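Local structure of monalysin (Pseudomonas entomophila, 4MKO) at residues G49-P54 and N150-G155; Y61-S66 and F138-V143; L75-T80 and F126-E131; V146-A151 and Y177-I182. The protein forms pores in host cell membranes as a secreted beta-barrel toxin, lysing cells and contributing to intestinal damage and death in infected Drosophila. All coordinates share one frame; numbering follows the deposited sequence. Where two conformers were deposited one is given.

Contact 1: residues G49-P54 and N150-G155; sequences GTYTRP and NATSAG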
# COMPACT_ATOMS: atom_id res chain seq x y z
N GLY A 49 -12.28 -15.84 -4.50
CA GLY A 49 -12.81 -15.35 -3.23
C GLY A 49 -11.60 -14.99 -2.39
O GLY A 49 -10.83 -15.88 -2.01
N THR A 50 -11.43 -13.70 -2.10
CA THR A 50 -10.22 -13.19 -1.46
C THR A 50 -10.44 -12.41 -0.18
O THR A 50 -11.29 -11.52 -0.15
CB THR A 50 -9.45 -12.34 -2.48
OG1 THR A 50 -9.28 -13.06 -3.70
CG2 THR A 50 -8.11 -11.82 -1.96
N TYR A 51 -9.63 -12.70 0.85
CA TYR A 51 -9.64 -11.92 2.09
C TYR A 51 -8.62 -10.80 1.87
O TYR A 51 -7.51 -11.09 1.39
CB TYR A 51 -9.22 -12.76 3.31
CG TYR A 51 -10.22 -13.83 3.71
CD1 TYR A 51 -10.14 -15.11 3.17
CD2 TYR A 51 -11.21 -13.57 4.65
CE1 TYR A 51 -11.05 -16.11 3.55
CE2 TYR A 51 -12.14 -14.55 5.02
CZ TYR A 51 -12.04 -15.82 4.47
OH TYR A 51 -12.94 -16.78 4.85
N THR A 52 -8.98 -9.55 2.19
CA THR A 52 -8.05 -8.43 2.04
C THR A 52 -8.04 -7.60 3.30
O THR A 52 -9.09 -7.36 3.87
CB THR A 52 -8.50 -7.54 0.85
OG1 THR A 52 -8.36 -8.28 -0.35
CG2 THR A 52 -7.69 -6.23 0.73
N ARG A 53 -6.85 -7.12 3.72
CA ARG A 53 -6.79 -6.17 4.83
C ARG A 53 -5.64 -5.21 4.59
O ARG A 53 -4.64 -5.62 3.98
CB ARG A 53 -6.65 -6.87 6.21
CG ARG A 53 -5.38 -7.71 6.38
CD ARG A 53 -4.99 -7.83 7.86
NE ARG A 53 -4.54 -6.53 8.38
CZ ARG A 53 -4.35 -6.24 9.67
NH1 ARG A 53 -4.57 -7.16 10.61
NH2 ARG A 53 -3.95 -5.03 10.02
N PRO A 54 -5.73 -3.95 5.06
CA PRO A 54 -4.56 -3.05 4.94
C PRO A 54 -3.51 -3.55 5.91
O PRO A 54 -3.86 -4.05 6.99
CB PRO A 54 -5.10 -1.67 5.41
CG PRO A 54 -6.58 -1.84 5.65
CD PRO A 54 -6.83 -3.32 5.84
N ASN A 150 -5.43 -12.96 0.80
CA ASN A 150 -5.47 -14.41 0.71
C ASN A 150 -6.53 -14.71 -0.35
O ASN A 150 -7.72 -14.63 -0.05
CB ASN A 150 -5.81 -15.13 2.03
CG ASN A 150 -6.08 -16.62 1.77
OD1 ASN A 150 -5.94 -17.11 0.64
ND2 ASN A 150 -6.48 -17.37 2.78
N ALA A 151 -6.08 -14.98 -1.58
CA ALA A 151 -6.96 -15.35 -2.69
C ALA A 151 -7.13 -16.86 -2.54
O ALA A 151 -6.23 -17.64 -2.87
CB ALA A 151 -6.31 -14.98 -4.03
N THR A 152 -8.26 -17.24 -1.93
CA THR A 152 -8.55 -18.65 -1.61
C THR A 152 -8.62 -19.51 -2.89
O THR A 152 -9.11 -19.05 -3.94
CB THR A 152 -9.77 -18.80 -0.67
OG1 THR A 152 -10.98 -18.56 -1.38
CG2 THR A 152 -9.68 -17.90 0.57
N SER A 153 -8.01 -20.71 -2.83
CA SER A 153 -7.93 -21.68 -3.94
C SER A 153 -7.05 -21.23 -5.13
O SER A 153 -6.83 -22.04 -6.03
CB SER A 153 -9.31 -22.09 -4.44
OG SER A 153 -10.14 -22.52 -3.38
N ALA A 154 -6.50 -19.99 -5.14
CA ALA A 154 -5.74 -19.48 -6.29
C ALA A 154 -4.31 -19.99 -6.44
O ALA A 154 -3.68 -19.74 -7.46
CB ALA A 154 -5.74 -17.95 -6.25
N GLY A 155 -3.80 -20.64 -5.41
CA GLY A 155 -2.40 -21.07 -5.33
C GLY A 155 -1.91 -22.15 -6.26
O GLY A 155 -0.71 -22.22 -6.52
O HOH W 1 -11.82 -18.65 -4.74
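Thr152 lays its CG2 methyl against the rim of the Tyr51 ring, near the ring plane, with CG2 3.7 Å from Tyr51 CE1 and the two side chains crossing obliquely. The other branch of the threonine does the polar work. With chi1 at 74°, OG1 sits between its own backbone N and carbonyl carbon and donates a hydrogen bond to Gly49 O at 2.8 Å, in the carbonyl plane and on a lone pair. Thr152 N gives a second bond to Gly49 O at 2.9 Å, so hydroxyl and amide of one residue grip a single carbonyl. A water bridges the two backbones, accepting from Gly49 N and donating to Thr152 O.

Further along, Tyr51 and Asn150 form an antiparallel hydrogen-bonded pair. Tyr51 N reaches Asn150 O from above the carbonyl plane, whereas Asn150 N lies in the plane of its acceptor, Tyr51 O. Thr50 CA also points its hydrogen at Asn150 O, 3.2 Å away. On the other face of the sheet, Thr50 OG1 rests on Ala151 CA at 3.4 Å, while its hydrogen bond goes to Trp48 O. The Asn150 amide is held by Asp175, and the Tyr51 ring meets Tyr38 and Trp226 edge-to-face.

Here strand 136-151 ends in a type II turn from Ala151 to Ala154, and strand 46-67 runs alongside its last residues. The doubly bonded Gly49 carbonyl implies that the sheet pairing carries on one residue past the strand end, through the hydroxyl of Thr152 as well as its backbone N-H.

Contact 2: residues Y61-S66 and F138-V143; sequences YVETIS and FVIYQV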
# COMPACT_ATOMS: atom_id res chain seq x y z
N TYR A 61 9.17 7.45 -3.22
CA TYR A 61 9.89 8.55 -3.86
C TYR A 61 9.18 9.13 -5.10
O TYR A 61 8.73 8.37 -5.96
CB TYR A 61 11.29 8.05 -4.23
CG TYR A 61 12.17 9.12 -4.84
CD1 TYR A 61 12.79 10.08 -4.04
CD2 TYR A 61 12.39 9.18 -6.21
CE1 TYR A 61 13.61 11.07 -4.59
CE2 TYR A 61 13.20 10.16 -6.78
CZ TYR A 61 13.81 11.10 -5.96
OH TYR A 61 14.60 12.07 -6.51
N VAL A 62 9.09 10.47 -5.18
CA VAL A 62 8.53 11.15 -6.36
C VAL A 62 9.69 11.87 -7.09
O VAL A 62 9.96 11.55 -8.25
CB VAL A 62 7.35 12.10 -6.02
CG1 VAL A 62 6.94 12.94 -7.24
CG2 VAL A 62 6.16 11.32 -5.49
N GLU A 63 10.36 12.82 -6.42
CA GLU A 63 11.48 13.58 -6.99
C GLU A 63 12.21 14.42 -5.96
O GLU A 63 11.76 14.55 -4.81
CB GLU A 63 11.03 14.44 -8.19
CG GLU A 63 10.05 15.56 -7.84
CD GLU A 63 9.79 16.53 -8.98
OE1 GLU A 63 9.93 17.75 -8.77
OE2 GLU A 63 9.41 16.07 -10.08
N THR A 64 13.35 14.98 -6.37
CA THR A 64 14.16 15.85 -5.53
C THR A 64 14.33 17.15 -6.33
O THR A 64 14.45 17.10 -7.55
CB THR A 64 15.51 15.21 -5.21
OG1 THR A 64 15.29 13.92 -4.64
CG2 THR A 64 16.35 16.05 -4.27
N ILE A 65 14.29 18.29 -5.63
CA ILE A 65 14.46 19.59 -6.28
C ILE A 65 15.26 20.53 -5.39
O ILE A 65 15.00 20.58 -4.18
CB ILE A 65 13.08 20.22 -6.71
CG1 ILE A 65 13.27 21.50 -7.57
CG2 ILE A 65 12.19 20.53 -5.50
CD1 ILE A 65 13.21 21.28 -9.03
N SER A 66 16.20 21.29 -6.01
CA SER A 66 16.99 22.30 -5.30
C SER A 66 16.56 23.65 -5.84
O SER A 66 16.44 23.80 -7.04
CB SER A 66 18.48 22.09 -5.51
OG SER A 66 18.89 20.90 -4.85
N PHE A 138 14.90 19.73 -1.49
CA PHE A 138 13.69 19.10 -0.97
C PHE A 138 13.36 17.82 -1.72
O PHE A 138 13.60 17.72 -2.93
CB PHE A 138 12.49 20.07 -1.08
CG PHE A 138 12.80 21.46 -0.57
CD1 PHE A 138 12.82 21.73 0.79
CD2 PHE A 138 13.20 22.47 -1.45
CE1 PHE A 138 13.16 23.01 1.26
CE2 PHE A 138 13.53 23.74 -0.98
CZ PHE A 138 13.50 24.01 0.38
N VAL A 139 12.80 16.85 -0.99
CA VAL A 139 12.41 15.56 -1.54
C VAL A 139 10.91 15.45 -1.39
O VAL A 139 10.37 15.78 -0.34
CB VAL A 139 13.14 14.34 -0.89
CG1 VAL A 139 12.88 13.07 -1.69
CG2 VAL A 139 14.65 14.60 -0.76
N ILE A 140 10.25 15.01 -2.45
CA ILE A 140 8.81 14.82 -2.50
C ILE A 140 8.53 13.33 -2.50
O ILE A 140 9.14 12.58 -3.26
CB ILE A 140 8.22 15.49 -3.76
CG1 ILE A 140 8.62 16.99 -3.79
CG2 ILE A 140 6.68 15.30 -3.80
CD1 ILE A 140 8.20 17.73 -5.07
N TYR A 141 7.55 12.92 -1.67
CA TYR A 141 7.12 11.52 -1.60
C TYR A 141 5.61 11.46 -1.69
O TYR A 141 4.95 12.44 -1.37
CB TYR A 141 7.50 10.89 -0.24
CG TYR A 141 8.95 11.06 0.17
CD1 TYR A 141 9.91 10.11 -0.18
CD2 TYR A 141 9.35 12.15 0.94
CE1 TYR A 141 11.24 10.25 0.22
CE2 TYR A 141 10.68 12.30 1.34
CZ TYR A 141 11.61 11.33 1.01
OH TYR A 141 12.91 11.50 1.43
N GLN A 142 5.05 10.30 -2.09
CA GLN A 142 3.59 10.09 -2.10
C GLN A 142 3.28 8.90 -1.19
O GLN A 142 4.01 7.90 -1.20
CB GLN A 142 3.05 9.83 -3.50
CG GLN A 142 1.51 9.78 -3.56
CD GLN A 142 0.91 9.71 -4.94
OE1 GLN A 142 1.60 9.60 -5.96
NE2 GLN A 142 -0.40 9.79 -4.99
N VAL A 143 2.17 9.00 -0.45
CA VAL A 143 1.73 7.92 0.45
C VAL A 143 1.23 6.74 -0.36
O VAL A 143 0.38 6.88 -1.25
CB VAL A 143 0.63 8.41 1.44
CG1 VAL A 143 0.05 7.24 2.24
CG2 VAL A 143 1.16 9.51 2.37
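A classic beta bulge interrupts the antiparallel pairing of strands 46-67 and 136-151: Val62 and Glu63 both face Ile140. Val62 N bonds Ile140 O at 2.9 Å, in the carbonyl plane, and Glu63 N adds a weak bond to the same oxygen at 3.4 Å. Val62 makes the extra step with psi at -61°, and its CB comes to 3.3 Å from Ile140 O, while CG2 lies against the backbone of Tyr141 and Gln142. Beyond the bulge, Ile140 N points almost straight at Glu63 O, N-H...O 175°, nearly along the C=O axis.

Tyr61 folds forward along its own strand. Its CG is anti to the backbone N (chi1 -177°), which sets the ring under Glu63 N, 3.8 Å from the ring plane and over the centre. The hydroxyl then shares a hydrogen bond with Thr64 OG1, in the ring plane at its edge, and CE1 crosses to Val139 CG1 at 3.6 Å. These two long strands run into and out of the region 67-135, probably the pore-forming part of this aerolysin-like fold.

On the face with Glu63 and Ile65, the Glu63 chain runs beside Ile140 and points the same way, CG to CD1 4.0 Å. That face looks toward strand 72-81, where Leu75 and Tyr77 touch Glu63. Gln142 stretches out the same way, anti at chi1 and chi2, and its NE2 bonds the carbonyls of Thr80 and Gln184. At the far end Ile65 and Phe138 exchange two backbone bonds, Phe138 N meeting Ile65 O at 2.8 Å.

Contact 3: residues L75-T80 and F126-E131; sequences LSYQLT and FTDTTE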
# COMPACT_ATOMS: atom_id res chain seq x y z
N LEU A 75 6.15 24.54 -8.50
CA LEU A 75 6.70 23.28 -8.95
C LEU A 75 5.61 22.31 -9.38
O LEU A 75 4.68 22.09 -8.62
CB LEU A 75 7.56 22.65 -7.82
CG LEU A 75 8.45 21.48 -8.24
CD1 LEU A 75 9.68 21.97 -9.02
CD2 LEU A 75 8.91 20.72 -7.04
N SER A 76 5.75 21.73 -10.58
CA SER A 76 4.83 20.71 -11.12
C SER A 76 5.55 19.37 -11.02
O SER A 76 6.72 19.26 -11.39
CB SER A 76 4.50 20.99 -12.58
OG SER A 76 3.52 22.01 -12.71
N TYR A 77 4.84 18.34 -10.56
CA TYR A 77 5.43 17.00 -10.43
C TYR A 77 4.34 15.99 -10.66
O TYR A 77 3.15 16.32 -10.53
CB TYR A 77 6.11 16.80 -9.06
CG TYR A 77 5.28 17.29 -7.89
CD1 TYR A 77 4.34 16.46 -7.28
CD2 TYR A 77 5.38 18.61 -7.45
CE1 TYR A 77 3.55 16.93 -6.22
CE2 TYR A 77 4.57 19.09 -6.42
CZ TYR A 77 3.67 18.24 -5.80
OH TYR A 77 2.88 18.74 -4.79
N GLN A 78 4.73 14.76 -10.99
CA GLN A 78 3.76 13.72 -11.27
C GLN A 78 3.46 12.84 -10.07
O GLN A 78 4.38 12.25 -9.51
CB GLN A 78 4.22 12.84 -12.46
CG GLN A 78 4.34 13.58 -13.81
CD GLN A 78 3.04 14.22 -14.22
OE1 GLN A 78 2.06 13.54 -14.53
NE2 GLN A 78 2.99 15.55 -14.17
N LEU A 79 2.19 12.76 -9.71
CA LEU A 79 1.73 11.81 -8.69
C LEU A 79 0.93 10.76 -9.44
O LEU A 79 0.71 10.90 -10.64
CB LEU A 79 0.87 12.50 -7.62
CG LEU A 79 1.53 13.59 -6.76
CD1 LEU A 79 0.55 14.14 -5.73
CD2 LEU A 79 2.79 13.08 -6.03
N THR A 80 0.52 9.68 -8.76
CA THR A 80 -0.30 8.66 -9.40
C THR A 80 -1.51 8.30 -8.55
O THR A 80 -1.53 8.54 -7.33
CB THR A 80 0.53 7.39 -9.74
OG1 THR A 80 0.96 6.78 -8.52
CG2 THR A 80 1.72 7.67 -10.66
N PHE A 126 -0.94 11.98 -12.78
CA PHE A 126 -1.61 13.29 -12.76
C PHE A 126 -0.64 14.31 -12.23
O PHE A 126 0.24 13.98 -11.43
CB PHE A 126 -2.94 13.28 -11.98
CG PHE A 126 -2.84 13.14 -10.49
CD1 PHE A 126 -2.71 11.88 -9.90
CD2 PHE A 126 -2.93 14.25 -9.66
CE1 PHE A 126 -2.65 11.75 -8.51
CE2 PHE A 126 -2.86 14.12 -8.27
CZ PHE A 126 -2.73 12.86 -7.70
N THR A 127 -0.80 15.56 -12.69
CA THR A 127 0.06 16.66 -12.29
C THR A 127 -0.44 17.27 -10.99
O THR A 127 -1.63 17.57 -10.86
CB THR A 127 0.12 17.72 -13.43
OG1 THR A 127 0.46 17.06 -14.65
CG2 THR A 127 1.12 18.85 -13.15
N ASP A 128 0.49 17.49 -10.07
CA ASP A 128 0.21 18.19 -8.83
C ASP A 128 1.20 19.35 -8.73
O ASP A 128 2.29 19.28 -9.29
CB ASP A 128 0.29 17.26 -7.61
CG ASP A 128 -0.26 17.89 -6.35
OD1 ASP A 128 -1.38 18.43 -6.40
OD2 ASP A 128 0.43 17.82 -5.31
N THR A 129 0.78 20.45 -8.09
CA THR A 129 1.67 21.61 -7.96
C THR A 129 1.75 22.09 -6.53
O THR A 129 0.77 21.95 -5.80
CB THR A 129 1.20 22.79 -8.88
OG1 THR A 129 -0.06 23.29 -8.42
CG2 THR A 129 1.13 22.43 -10.37
N THR A 130 2.89 22.68 -6.15
CA THR A 130 3.13 23.32 -4.86
C THR A 130 4.02 24.55 -5.09
O THR A 130 5.08 24.43 -5.71
CB THR A 130 3.75 22.35 -3.82
OG1 THR A 130 2.88 21.23 -3.66
CG2 THR A 130 3.95 23.01 -2.45
N GLU A 131 3.59 25.71 -4.58
CA GLU A 131 4.41 26.91 -4.66
C GLU A 131 5.49 26.74 -3.60
O GLU A 131 5.16 26.44 -2.45
CB GLU A 131 3.59 28.20 -4.43
CG GLU A 131 4.41 29.44 -4.74
CD GLU A 131 3.69 30.76 -4.56
OE1 GLU A 131 3.47 31.46 -5.58
OE2 GLU A 131 3.37 31.12 -3.40
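Strands 75-80 and 126-131 run antiparallel with a strong twist, their N-to-C directions 133° apart, and reciprocal backbone bonds join Leu75 to Thr130, Tyr77 to Asp128 and Leu79 to Phe126. Tyr77 takes the crowded chi1 position, CG between backbone N and carbonyl carbon, which lays its ring across the partner strand. Asp128 O sits over the ring centre, 3.6 Å above the plane. The hydroxyl ends between two oxygens: it shares a hydrogen bond with Thr130 OG1 at 2.7 Å, in the ring plane, and lies equally close, 2.7 Å, to Asp128 OD2, a weak bond at best, since the one hydroxyl proton may go to the threonine. The carboxylate stands 85° from the ring plane. Arg187 bonds both Tyr77 OH and Thr130 OG1, and a positive charge so near would tend to favour an ionised Asp128.

The two-stranded sheet belongs to the region 67-135, inferred to be pore-forming. In aerolysin-like toxins, and probably here, such a segment refolds into a membrane-spanning beta-hairpin. Its face with Tyr77 packs on strands 46-67 and 136-151.

On the exposed face Gln78 bends at chi2 to bring NE2 to Thr127 OG1, 3.0 Å and nearly straight at 175°. Ser76 OG touches Thr129 CG2 at 3.4 Å. Back on the Tyr77 side, Leu79 CB lies over the Phe126 ring, offset toward the rim and 4.0 Å from its centroid, and Leu79 CD1 reaches Asp128 CB.

Contact 4: residues V146-A151 and Y177-I182; sequences VYAHNA and YYLSAI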
# COMPACT_ATOMS: atom_id res chain seq x y z
N VAL A 146 -0.64 -0.22 1.49
CA VAL A 146 -0.30 -1.63 1.23
C VAL A 146 -1.31 -2.57 1.87
O VAL A 146 -1.63 -2.44 3.06
CB VAL A 146 1.15 -1.96 1.69
CG1 VAL A 146 1.52 -3.40 1.31
CG2 VAL A 146 2.16 -0.97 1.10
N TYR A 147 -1.76 -3.56 1.08
CA TYR A 147 -2.76 -4.55 1.51
C TYR A 147 -2.22 -5.96 1.41
O TYR A 147 -1.43 -6.26 0.50
CB TYR A 147 -4.03 -4.42 0.61
CG TYR A 147 -4.61 -3.02 0.67
CD1 TYR A 147 -4.10 -2.00 -0.12
CD2 TYR A 147 -5.57 -2.69 1.63
CE1 TYR A 147 -4.56 -0.69 -0.00
CE2 TYR A 147 -6.06 -1.39 1.74
CZ TYR A 147 -5.53 -0.39 0.94
OH TYR A 147 -6.00 0.90 1.03
N ALA A 148 -2.65 -6.82 2.34
CA ALA A 148 -2.32 -8.25 2.30
C ALA A 148 -3.59 -8.96 1.84
O ALA A 148 -4.71 -8.55 2.18
CB ALA A 148 -1.90 -8.76 3.68
N HIS A 149 -3.41 -10.02 1.05
CA HIS A 149 -4.53 -10.73 0.49
C HIS A 149 -4.33 -12.23 0.61
O HIS A 149 -3.20 -12.72 0.48
CB HIS A 149 -4.61 -10.43 -1.02
CG HIS A 149 -4.66 -8.98 -1.39
ND1 HIS A 149 -5.86 -8.30 -1.49
CD2 HIS A 149 -3.66 -8.11 -1.65
CE1 HIS A 149 -5.55 -7.06 -1.84
NE2 HIS A 149 -4.24 -6.90 -1.94
N ASN A 150 -5.43 -12.96 0.80
CA ASN A 150 -5.47 -14.41 0.71
C ASN A 150 -6.53 -14.71 -0.35
O ASN A 150 -7.72 -14.63 -0.05
CB ASN A 150 -5.81 -15.13 2.03
CG ASN A 150 -6.08 -16.62 1.77
OD1 ASN A 150 -5.94 -17.11 0.64
ND2 ASN A 150 -6.48 -17.37 2.78
N ALA A 151 -6.08 -14.98 -1.58
CA ALA A 151 -6.96 -15.35 -2.69
C ALA A 151 -7.13 -16.86 -2.54
O ALA A 151 -6.23 -17.64 -2.87
CB ALA A 151 -6.31 -14.98 -4.03
N TYR A 177 -1.23 -16.09 -0.96
CA TYR A 177 -1.01 -14.91 -0.14
C TYR A 177 -0.07 -13.99 -0.87
O TYR A 177 0.98 -14.43 -1.33
CB TYR A 177 -0.37 -15.28 1.22
CG TYR A 177 -1.33 -15.95 2.17
CD1 TYR A 177 -1.67 -17.30 2.02
CD2 TYR A 177 -1.90 -15.25 3.23
CE1 TYR A 177 -2.57 -17.92 2.88
CE2 TYR A 177 -2.78 -15.87 4.12
CZ TYR A 177 -3.11 -17.21 3.94
OH TYR A 177 -3.95 -17.82 4.83
N TYR A 178 -0.44 -12.72 -0.99
CA TYR A 178 0.40 -11.74 -1.67
C TYR A 178 0.04 -10.33 -1.16
O TYR A 178 -0.97 -10.17 -0.46
CB TYR A 178 0.23 -11.83 -3.22
CG TYR A 178 -1.15 -11.38 -3.66
CD1 TYR A 178 -2.25 -12.24 -3.58
CD2 TYR A 178 -1.37 -10.07 -4.08
CE1 TYR A 178 -3.52 -11.82 -3.96
CE2 TYR A 178 -2.65 -9.63 -4.43
CZ TYR A 178 -3.72 -10.51 -4.38
OH TYR A 178 -4.99 -10.06 -4.67
N LEU A 179 0.86 -9.33 -1.52
CA LEU A 179 0.55 -7.94 -1.17
C LEU A 179 0.25 -7.15 -2.43
O LEU A 179 0.83 -7.43 -3.48
CB LEU A 179 1.72 -7.24 -0.44
CG LEU A 179 2.34 -7.92 0.78
CD1 LEU A 179 3.45 -7.02 1.37
CD2 LEU A 179 1.30 -8.23 1.86
N SER A 180 -0.58 -6.11 -2.31
CA SER A 180 -0.81 -5.15 -3.38
C SER A 180 -0.66 -3.76 -2.80
O SER A 180 -0.65 -3.60 -1.58
CB SER A 180 -2.18 -5.32 -4.02
OG SER A 180 -3.21 -4.73 -3.24
N ALA A 181 -0.58 -2.77 -3.68
CA ALA A 181 -0.39 -1.40 -3.21
C ALA A 181 -1.08 -0.41 -4.14
O ALA A 181 -1.07 -0.59 -5.36
CB ALA A 181 1.09 -1.09 -3.11
N ILE A 182 -1.70 0.60 -3.54
CA ILE A 182 -2.39 1.70 -4.24
C ILE A 182 -1.87 2.99 -3.61
O ILE A 182 -1.28 2.96 -2.53
CB ILE A 182 -3.95 1.59 -4.15
CG1 ILE A 182 -4.49 1.87 -2.71
CG2 ILE A 182 -4.48 0.23 -4.71
CD1 ILE A 182 -6.01 1.94 -2.54
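The His149 and Tyr178 rings lie almost parallel, planes 13° apart, but displaced, with little of one ring above the other: Tyr178 OH hangs over one face of the imidazole, and His149 CB sits over the phenol ring, 3.7 Å from its centroid. The pair joins strands 136-151 and 173-191 in the central sheet of the aerolysin-like fold. At the imidazole edge, NE2 and Ser180 OG share a hydrogen bond of 2.7 Å. ND1 is bonded to Thr52 OG1, so both nitrogens are held and the buried ring's rotation is fixed. Tyr178 OH has its own partner in Tyr95, and its ring stacks with Phe162.

Four backbone bonds tie Tyr147 to Ser180 and His149 to Tyr178, with Tyr147 N to Ser180 O the straightest at 175°.

On the opposite face, Asn150 puts CB over the Tyr177 ring and stacks its amide 24° from the ring plane. Leu179 CD2 meets Ala148 CB at 3.7 Å, next to Val146, with Trp201 touching both Leu179 and Val146. Back on the His149 face, Tyr147, whose hydroxyl bonds Asn105 and whose side chain lies about 4 Å from a bound mercury, takes Ile182 CG1 at its ring edge, 3.7 Å from CE1.

In the fold
Contacts 1 and 4 adjoin on strand 136-151, sharing Asn150 and Ala151, and put strands 46-67 and 173-191 on its two sides; contact 2 pairs strands 46-67 and 136-151 again, across the chain's centre, about 33 Å from contact 1 between centres. Contact 4 is wholly buried and rich in rings. Contacts 1 and 2 are partly buried; contact 1, at a strand end, relies on backbone bonds, one threonine hydroxyl and a water. Contact 3 is the surface pair, largely polar on its outer face. Nested in the loop closed by contact 2, it docks there, Gln142 NE2 to Thr80 O at 2.9 Å, so the presumed pore-forming strands lie against the sheet strands that precede and follow them in the chain.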